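Local coordinates for uncharacterized protein (Helicobacter pylori, PDB 4O5J), which serves as the sialic acid-binding outer-membrane adhesin SabA, probably attaching the bacterium to sialylated glycans of its host through its extracellular domain, at residues 42-47 and 382-387; 281-286 and 369-374; 290-295 and 363-368. All blocks are in the same frame, centred on the assembly; numbering follows the deposited sequence.

Interaction 1. Residues 42-47 and 382-387; sequences NQVASL and VTAYND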
loop_
_atom_site.group_PDB
_atom_site.type_symbol
_atom_site.label_atom_id
_atom_site.label_comp_id
_atom_site.label_asym_id
_atom_site.label_seq_id
_atom_site.Cartn_x
_atom_site.Cartn_y
_atom_site.Cartn_z
ATOM N N ASN A 42 35.899 -15.338 1.518
ATOM C CA ASN A 42 34.459 -15.154 1.779
ATOM C C ASN A 42 33.686 -15.085 0.479
ATOM O O ASN A 42 32.545 -15.580 0.372
ATOM C CB ASN A 42 34.194 -13.938 2.626
ATOM C CG ASN A 42 34.351 -14.245 4.080
ATOM O OD1 ASN A 42 34.119 -15.372 4.547
ATOM N ND2 ASN A 42 34.709 -13.248 4.819
ATOM N N GLN A 43 34.323 -14.484 -0.508
ATOM C CA GLN A 43 33.728 -14.423 -1.846
ATOM C C GLN A 43 33.590 -15.848 -2.418
ATOM O O GLN A 43 32.541 -16.227 -2.921
ATOM C CB GLN A 43 34.570 -13.520 -2.716
ATOM C CG GLN A 43 34.047 -13.335 -4.105
ATOM C CD GLN A 43 34.925 -12.366 -4.874
ATOM O OE1 GLN A 43 35.552 -11.464 -4.294
ATOM N NE2 GLN A 43 34.984 -12.547 -6.188
ATOM N N VAL A 44 34.645 -16.648 -2.285
ATOM C CA VAL A 44 34.592 -18.034 -2.711
ATOM C C VAL A 44 33.481 -18.801 -1.983
ATOM O O VAL A 44 32.705 -19.527 -2.618
ATOM C CB VAL A 44 35.926 -18.757 -2.495
ATOM C CG1 VAL A 44 35.757 -20.298 -2.555
ATOM C CG2 VAL A 44 36.989 -18.263 -3.480
ATOM N N ALA A 45 33.411 -18.657 -0.658
ATOM C CA ALA A 45 32.396 -19.359 0.141
ATOM C C ALA A 45 30.979 -18.999 -0.344
ATOM O O ALA A 45 30.121 -19.867 -0.418
ATOM C CB ALA A 45 32.535 -19.044 1.640
ATOM N N SER A 46 30.713 -17.731 -0.632
ATOM C CA SER A 46 29.320 -17.348 -0.944
ATOM C C SER A 46 28.993 -17.774 -2.405
ATOM O O SER A 46 27.908 -18.272 -2.663
ATOM C CB SER A 46 28.991 -15.885 -0.663
ATOM O OG SER A 46 29.598 -15.152 -1.642
ATOM N N LEU A 47 29.957 -17.607 -3.309
ATOM C CA LEU A 47 29.846 -18.152 -4.639
ATOM C C LEU A 47 29.568 -19.666 -4.546
ATOM O O LEU A 47 28.635 -20.185 -5.168
ATOM C CB LEU A 47 31.111 -17.886 -5.438
ATOM C CG LEU A 47 31.174 -16.448 -5.887
ATOM C CD1 LEU A 47 32.501 -16.163 -6.529
ATOM C CD2 LEU A 47 30.040 -16.225 -6.839
ATOM N N VAL A 382 36.064 -19.484 -10.023
ATOM C CA VAL A 382 37.407 -19.895 -10.461
ATOM C C VAL A 382 38.401 -18.722 -10.303
ATOM O O VAL A 382 39.546 -18.914 -9.853
ATOM C CB VAL A 382 37.411 -20.399 -11.911
ATOM C CG1 VAL A 382 38.840 -20.583 -12.463
ATOM C CG2 VAL A 382 36.640 -21.706 -11.991
ATOM N N THR A 383 37.977 -17.510 -10.656
ATOM C CA THR A 383 38.837 -16.334 -10.485
ATOM C C THR A 383 39.135 -16.005 -9.021
ATOM O O THR A 383 40.251 -15.660 -8.653
ATOM C CB THR A 383 38.184 -15.131 -11.116
ATOM O OG1 THR A 383 38.238 -15.345 -12.499
ATOM C CG2 THR A 383 38.894 -13.881 -10.830
ATOM N N ALA A 384 38.126 -16.125 -8.182
ATOM C CA ALA A 384 38.257 -15.750 -6.797
ATOM C C ALA A 384 39.118 -16.797 -6.072
ATOM O O ALA A 384 39.926 -16.463 -5.211
ATOM C CB ALA A 384 36.882 -15.619 -6.157
ATOM N N TYR A 385 38.966 -18.063 -6.451
ATOM C CA TYR A 385 39.745 -19.149 -5.871
ATOM C C TYR A 385 41.194 -18.961 -6.242
ATOM O O TYR A 385 42.051 -19.058 -5.386
ATOM C CB TYR A 385 39.248 -20.504 -6.385
ATOM C CG TYR A 385 39.872 -21.667 -5.682
ATOM C CD1 TYR A 385 39.403 -22.083 -4.414
ATOM C CD2 TYR A 385 40.947 -22.381 -6.287
ATOM C CE1 TYR A 385 39.981 -23.201 -3.769
ATOM C CE2 TYR A 385 41.545 -23.471 -5.661
ATOM C CZ TYR A 385 41.069 -23.880 -4.394
ATOM O OH TYR A 385 41.632 -25.006 -3.777
ATOM N N ASN A 386 41.469 -18.699 -7.525
ATOM C CA ASN A 386 42.837 -18.442 -7.943
ATOM C C ASN A 386 43.480 -17.232 -7.227
ATOM O O ASN A 386 44.656 -17.283 -6.838
ATOM C CB ASN A 386 42.933 -18.277 -9.455
ATOM C CG ASN A 386 42.574 -19.570 -10.179
ATOM O OD1 ASN A 386 42.360 -20.630 -9.562
ATOM N ND2 ASN A 386 42.456 -19.477 -11.486
ATOM N N ASP A 387 42.711 -16.156 -7.064
ATOM C CA ASP A 387 43.190 -14.977 -6.389
ATOM C C ASP A 387 43.624 -15.348 -4.984
ATOM O O ASP A 387 44.743 -15.049 -4.574
ATOM C CB ASP A 387 42.089 -13.939 -6.342
ATOM C CG ASP A 387 41.862 -13.289 -7.688
ATOM O OD1 ASP A 387 42.796 -13.369 -8.510
ATOM O OD2 ASP A 387 40.764 -12.711 -7.943
#

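Interaction 2. Residues 281-286 and 369-374; sequences PKFAKD and RDVYNL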
loop_
_atom_site.group_PDB
_atom_site.type_symbol
_atom_site.label_atom_id
_atom_site.label_comp_id
_atom_site.label_asym_id
_atom_site.label_seq_id
_atom_site.Cartn_x
_atom_site.Cartn_y
_atom_site.Cartn_z
ATOM N N PRO A 281 17.665 -21.577 -19.714
ATOM C CA PRO A 281 17.881 -20.121 -19.535
ATOM C C PRO A 281 16.580 -19.385 -19.319
ATOM O O PRO A 281 16.503 -18.455 -18.499
ATOM C CB PRO A 281 18.523 -19.678 -20.869
ATOM C CG PRO A 281 19.162 -20.941 -21.412
ATOM C CD PRO A 281 18.287 -22.091 -20.955
ATOM N N LYS A 282 15.560 -19.807 -20.057
ATOM C CA LYS A 282 14.236 -19.197 -19.957
ATOM C C LYS A 282 13.652 -19.314 -18.521
ATOM O O LYS A 282 13.200 -18.321 -17.947
ATOM C CB LYS A 282 13.278 -19.839 -20.990
ATOM C CG LYS A 282 11.827 -19.659 -20.651
ATOM C CD LYS A 282 11.262 -18.476 -21.437
ATOM C CE LYS A 282 9.765 -18.671 -21.664
ATOM N NZ LYS A 282 9.273 -17.287 -21.911
ATOM N N PHE A 283 13.673 -20.519 -17.932
ATOM C CA PHE A 283 13.182 -20.726 -16.565
ATOM C C PHE A 283 14.027 -19.906 -15.567
ATOM O O PHE A 283 13.491 -19.226 -14.652
ATOM C CB PHE A 283 13.243 -22.215 -16.213
ATOM C CG PHE A 283 12.950 -22.496 -14.786
ATOM C CD1 PHE A 283 11.638 -22.616 -14.355
ATOM C CD2 PHE A 283 13.976 -22.606 -13.865
ATOM C CE1 PHE A 283 11.348 -22.861 -13.023
ATOM C CE2 PHE A 283 13.684 -22.850 -12.549
ATOM C CZ PHE A 283 12.369 -22.964 -12.124
ATOM N N ALA A 284 15.332 -19.963 -15.757
ATOM C CA ALA A 284 16.245 -19.180 -14.955
ATOM C C ALA A 284 15.878 -17.713 -14.903
ATOM O O ALA A 284 15.835 -17.118 -13.825
ATOM C CB ALA A 284 17.622 -19.316 -15.460
ATOM N N LYS A 285 15.623 -17.123 -16.063
ATOM C CA LYS A 285 15.412 -15.695 -16.114
ATOM C C LYS A 285 14.007 -15.371 -15.595
ATOM O O LYS A 285 13.767 -14.351 -14.932
ATOM C CB LYS A 285 15.611 -15.209 -17.547
ATOM C CG LYS A 285 15.364 -13.745 -17.663
ATOM C CD LYS A 285 15.223 -13.270 -19.081
ATOM C CE LYS A 285 14.701 -11.840 -18.987
ATOM N NZ LYS A 285 14.371 -11.295 -20.321
ATOM N N ASP A 286 13.087 -16.290 -15.830
ATOM C CA ASP A 286 11.680 -16.049 -15.456
ATOM C C ASP A 286 11.469 -16.158 -13.962
ATOM O O ASP A 286 10.735 -15.344 -13.399
ATOM C CB ASP A 286 10.685 -16.986 -16.201
ATOM C CG ASP A 286 10.391 -16.504 -17.655
ATOM O OD1 ASP A 286 10.701 -15.310 -17.954
ATOM O OD2 ASP A 286 9.856 -17.309 -18.519
ATOM N N ARG A 369 17.868 -15.729 -7.660
ATOM C CA ARG A 369 19.012 -15.001 -8.139
ATOM C C ARG A 369 20.160 -15.977 -8.414
ATOM O O ARG A 369 20.883 -15.851 -9.423
ATOM C CB ARG A 369 19.417 -13.922 -7.132
ATOM C CG ARG A 369 20.707 -13.166 -7.473
ATOM C CD ARG A 369 20.843 -11.865 -6.631
ATOM N NE ARG A 369 20.366 -12.078 -5.278
ATOM C CZ ARG A 369 19.421 -11.326 -4.664
ATOM N NH1 ARG A 369 18.847 -10.272 -5.286
ATOM N NH2 ARG A 369 19.042 -11.601 -3.405
ATOM N N ASP A 370 20.339 -16.965 -7.537
ATOM C CA ASP A 370 21.434 -17.926 -7.742
ATOM C C ASP A 370 21.190 -18.785 -8.996
ATOM O O ASP A 370 22.123 -19.090 -9.748
ATOM C CB ASP A 370 21.553 -18.843 -6.539
ATOM C CG ASP A 370 22.026 -18.095 -5.245
ATOM O OD1 ASP A 370 22.677 -17.005 -5.339
ATOM O OD2 ASP A 370 21.762 -18.601 -4.115
ATOM N N VAL A 371 19.950 -19.216 -9.198
ATOM C CA VAL A 371 19.572 -19.967 -10.429
ATOM C C VAL A 371 19.916 -19.117 -11.617
ATOM O O VAL A 371 20.532 -19.587 -12.547
ATOM C CB VAL A 371 18.083 -20.363 -10.433
ATOM C CG1 VAL A 371 17.607 -20.879 -11.815
ATOM C CG2 VAL A 371 17.829 -21.401 -9.345
ATOM N N TYR A 372 19.571 -17.840 -11.571
ATOM C CA TYR A 372 19.882 -16.979 -12.694
ATOM C C TYR A 372 21.380 -16.742 -12.919
ATOM O O TYR A 372 21.820 -16.642 -14.051
ATOM C CB TYR A 372 19.203 -15.669 -12.508
ATOM C CG TYR A 372 19.436 -14.691 -13.626
ATOM C CD1 TYR A 372 18.864 -14.873 -14.887
ATOM C CD2 TYR A 372 20.218 -13.557 -13.411
ATOM C CE1 TYR A 372 19.075 -13.946 -15.891
ATOM C CE2 TYR A 372 20.449 -12.635 -14.408
ATOM C CZ TYR A 372 19.858 -12.818 -15.616
ATOM O OH TYR A 372 20.098 -11.878 -16.585
ATOM N N ASN A 373 22.148 -16.605 -11.849
ATOM C CA ASN A 373 23.565 -16.309 -11.945
ATOM C C ASN A 373 24.483 -17.532 -12.029
ATOM O O ASN A 373 25.713 -17.377 -12.041
ATOM C CB ASN A 373 23.988 -15.459 -10.751
ATOM C CG ASN A 373 23.417 -14.092 -10.834
ATOM O OD1 ASN A 373 22.805 -13.633 -9.929
ATOM N ND2 ASN A 373 23.571 -13.465 -11.968
ATOM N N LEU A 374 23.894 -18.726 -12.112
ATOM C CA LEU A 374 24.688 -19.953 -12.020
ATOM C C LEU A 374 25.900 -19.945 -12.903
ATOM O O LEU A 374 27.025 -20.108 -12.458
ATOM C CB LEU A 374 23.808 -21.134 -12.407
ATOM C CG LEU A 374 24.529 -22.512 -12.431
ATOM C CD1 LEU A 374 25.402 -22.638 -11.112
ATOM C CD2 LEU A 374 23.469 -23.690 -12.342
#

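Interaction 3. Residues 290-295 and 363-368; sequences FAQNQK and AALSVA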
loop_
_atom_site.group_PDB
_atom_site.type_symbol
_atom_site.label_atom_id
_atom_site.label_comp_id
_atom_site.label_asym_id
_atom_site.label_seq_id
_atom_site.Cartn_x
_atom_site.Cartn_y
_atom_site.Cartn_z
ATOM N N PHE A 290 10.136 -13.226 -11.690
ATOM C CA PHE A 290 8.989 -13.561 -10.856
ATOM C C PHE A 290 9.256 -13.147 -9.395
ATOM O O PHE A 290 8.470 -12.423 -8.764
ATOM C CB PHE A 290 8.756 -15.068 -10.941
ATOM C CG PHE A 290 7.492 -15.538 -10.284
ATOM C CD1 PHE A 290 6.374 -14.719 -10.225
ATOM C CD2 PHE A 290 7.414 -16.819 -9.731
ATOM C CE1 PHE A 290 5.196 -15.159 -9.616
ATOM C CE2 PHE A 290 6.231 -17.260 -9.129
ATOM C CZ PHE A 290 5.129 -16.451 -9.084
ATOM N N ALA A 291 10.394 -13.568 -8.877
ATOM C CA ALA A 291 10.775 -13.298 -7.466
ATOM C C ALA A 291 10.998 -11.800 -7.213
ATOM O O ALA A 291 10.451 -11.261 -6.243
ATOM C CB ALA A 291 12.004 -14.140 -7.086
ATOM N N GLN A 292 11.722 -11.104 -8.085
ATOM C CA GLN A 292 11.841 -9.646 -7.936
ATOM C C GLN A 292 10.505 -8.992 -7.886
ATOM O O GLN A 292 10.237 -8.162 -6.986
ATOM C CB GLN A 292 12.623 -9.054 -9.078
ATOM C CG GLN A 292 14.072 -9.441 -9.027
ATOM C CD GLN A 292 14.811 -9.016 -10.281
ATOM O OE1 GLN A 292 15.280 -7.892 -10.394
ATOM N NE2 GLN A 292 14.924 -9.913 -11.218
ATOM N N ASN A 293 9.622 -9.365 -8.818
ATOM C CA ASN A 293 8.291 -8.701 -8.894
ATOM C C ASN A 293 7.507 -8.917 -7.623
ATOM O O ASN A 293 6.856 -7.986 -7.131
ATOM C CB ASN A 293 7.434 -9.199 -10.088
ATOM C CG ASN A 293 7.962 -8.721 -11.408
ATOM O OD1 ASN A 293 8.672 -7.728 -11.488
ATOM N ND2 ASN A 293 7.619 -9.422 -12.447
ATOM N N GLN A 294 7.551 -10.144 -7.092
ATOM C CA GLN A 294 6.793 -10.448 -5.907
ATOM C C GLN A 294 7.397 -9.682 -4.700
ATOM O O GLN A 294 6.659 -9.262 -3.817
ATOM C CB GLN A 294 6.789 -11.938 -5.614
ATOM C CG GLN A 294 5.823 -12.297 -4.494
ATOM C CD GLN A 294 5.603 -13.810 -4.429
ATOM O OE1 GLN A 294 6.084 -14.510 -3.495
ATOM N NE2 GLN A 294 4.889 -14.347 -5.444
ATOM N N LYS A 295 8.703 -9.472 -4.681
ATOM C CA LYS A 295 9.288 -8.648 -3.615
ATOM C C LYS A 295 8.802 -7.186 -3.764
ATOM O O LYS A 295 8.437 -6.527 -2.767
ATOM C CB LYS A 295 10.810 -8.726 -3.614
ATOM C CG LYS A 295 11.411 -8.010 -2.381
ATOM C CD LYS A 295 12.908 -7.813 -2.572
ATOM C CE LYS A 295 13.735 -7.546 -1.298
ATOM N NZ LYS A 295 12.960 -6.840 -0.263
ATOM N N ALA A 363 14.139 -14.908 0.959
ATOM C CA ALA A 363 14.786 -16.206 0.841
ATOM C C ALA A 363 14.490 -16.815 -0.558
ATOM O O ALA A 363 15.389 -17.326 -1.216
ATOM C CB ALA A 363 14.337 -17.149 1.985
ATOM N N ALA A 364 13.251 -16.746 -1.016
ATOM C CA ALA A 364 12.955 -17.281 -2.360
ATOM C C ALA A 364 13.703 -16.505 -3.437
ATOM O O ALA A 364 14.274 -17.101 -4.329
ATOM C CB ALA A 364 11.482 -17.271 -2.665
ATOM N N LEU A 365 13.708 -15.172 -3.321
ATOM C CA LEU A 365 14.411 -14.310 -4.265
ATOM C C LEU A 365 15.903 -14.686 -4.331
ATOM O O LEU A 365 16.533 -14.703 -5.420
ATOM C CB LEU A 365 14.262 -12.851 -3.884
ATOM C CG LEU A 365 15.122 -11.904 -4.714
ATOM C CD1 LEU A 365 14.692 -11.936 -6.150
ATOM C CD2 LEU A 365 14.939 -10.522 -4.148
ATOM N N SER A 366 16.473 -14.991 -3.171
ATOM C CA SER A 366 17.858 -15.346 -3.131
ATOM C C SER A 366 18.206 -16.596 -3.980
ATOM O O SER A 366 19.202 -16.623 -4.721
ATOM C CB SER A 366 18.252 -15.620 -1.694
ATOM O OG SER A 366 19.467 -15.044 -1.604
ATOM N N VAL A 367 17.398 -17.639 -3.834
ATOM C CA VAL A 367 17.584 -18.858 -4.593
ATOM C C VAL A 367 17.367 -18.557 -6.084
ATOM O O VAL A 367 18.124 -19.039 -6.941
ATOM C CB VAL A 367 16.614 -19.935 -4.109
ATOM C CG1 VAL A 367 16.713 -21.214 -4.962
ATOM C CG2 VAL A 367 16.864 -20.184 -2.605
ATOM N N ALA A 368 16.379 -17.730 -6.385
ATOM C CA ALA A 368 16.088 -17.403 -7.803
ATOM C C ALA A 368 17.286 -16.672 -8.418
ATOM O O ALA A 368 17.666 -16.950 -9.563
ATOM C CB ALA A 368 14.840 -16.546 -7.926
#

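Interaction 1. Residues 42-47 and 382-387
V44 and A384 face each other across two antiparallel helices, their CA atoms 5.9 Å apart where the short axes approach to 8.9 Å at an angle of 149°. V44 does most of the work from its side. One methyl, CG2, lies against the peptide link that joins A384 to Y385, 3.6 Å from Y385 N, and also reaches the A384 side chain, with CG2 3.8 Å from A384 CB. The other methyl, V44 CG1, is anti to the backbone N of V44 (chi1 163°) and stands off the edge of the Y385 ring, near its plane, as a loose neighbour.

The methyl of A384 is shared. Besides V44 it meets Q43, whose extended side chain passes it, with NE2 the nearest atom at 3.6 Å from A384 CB; this is a van der Waals touch between an amide and a methyl. L47 follows one turn after Q43, with CD1 4.4 Å from A384 CB, and its side chain also lies on N377, E380 and I381 of the same partner helix. A bound 1,2-ethanediol, probably from the crystallisation liquor, sits beside the Y385 side chain.

The whole is an antiparallel two-helix pairing of helix 29-54 with helix 343-396, the rod formed by the two ends of the modelled chain, with alanine as the small residue under V44, Q43 and L47.

Interaction 2. Residues 281-286 and 369-374
Y372 settles against the backbone of A284 and K285, and its side chain is worth tracing outward from the helix. CB comes first, 3.9 Å from the A284 carbonyl O. Because CG is anti to the backbone N (chi1 -179°), the ring is carried out across the neighbouring helix, beside the K285 chain. CD1 then passes 3.8 Å from K285 CA and also lies near the A284 carbonyl. One atom farther, CE1 reaches the start of the K285 side chain, 4.0 Å from its CB and little more from its CG. Beyond CE1 the ring ends in CZ and OH, which run on past the base of K285 and make no close contact with 281-286. Ring and lysine point the same way, and the extended lysine carries its amine off from the partner helix. Y288, one turn after A284 on helix 281-309, meets the tyrosine ring with its own, the planes about 35° apart.

V371 works beside this. Its CG1 is 3.8 Å from A284 CA and makes a looser contact, at 4.5 Å, with CE2 of the F283 ring. V371 and F283 both also touch V60 of helix 57-76, while D370 turns to S50 and N53 with two hydrogen bonds.

A284 has only a methyl, and its CA comes within 4.8 Å of Y372 CA. The contact is van der Waals in kind, mostly carbon on carbon, with the A284 carbonyl oxygen the one polar atom against the tyrosine; the lysine contributes its aliphatic base, and its charge takes no part in the touch.

Interaction 3. Residues 290-295 and 363-368
Segments 290-295 and 363-368, each a piece of a longer helix, run antiparallel at 155°, their short axes 8.9 Å apart, and come together at A291 and L365, whose CA atoms are separated by 4.9 Å. L365 is the side chain that fills the join. With CG anti to its backbone N (chi1 172°), it reaches across and divides its two methyls between different partners. CD1 lies 3.6 Å from A291 CB and equally near the backbone N of Q292, and it also brushes the aliphatic CG of Q292 at 3.9 Å. CD2 turns to the following turn of that helix, where it meets K295 CD at 3.7 Å, the leucine and lysine chains crossing at about a right angle.

K295 thus offers its methylene chain to L365, then bends near its end, and its NZ makes a salt bridge with D362, just before the 363-368 segment. The lysine therefore joins the two helices twice, once through carbon and once through charge. A291 has a second partner: its CB is 3.8 Å from A368 CB, a methyl-to-methyl touch one turn along from L365.

Residues of 290-295 that do not meet 363-368 bind the rest of the bundle. F290 packs on L67 and T71 of helix 57-76 and on L266 of helix 241-268, while Q294 NE2 donates a hydrogen bond to the L67 carbonyl, so helix 281-309 lies among three neighbours.

Helix 343-396 is common to all three contacts and meets them in the order 3, 2, 1 along the chain. Interactions 2 and 3 are successive parts of one antiparallel pairing with helix 281-309, their centres about 11 Å apart and their segments adjoining on helix 343-396. Interaction 1 lies farther out, about 20 Å centre to centre from interaction 2 and about 24 Å from interaction 3; its partner is helix 29-54, which already touches helix 343-396 at D370 and L374. The long helix thus changes partner gradually: it first lines the multi-helix bundle, then pairs with the N-terminal helix, linking the body of the adhesion domain to the rod at the chain ends.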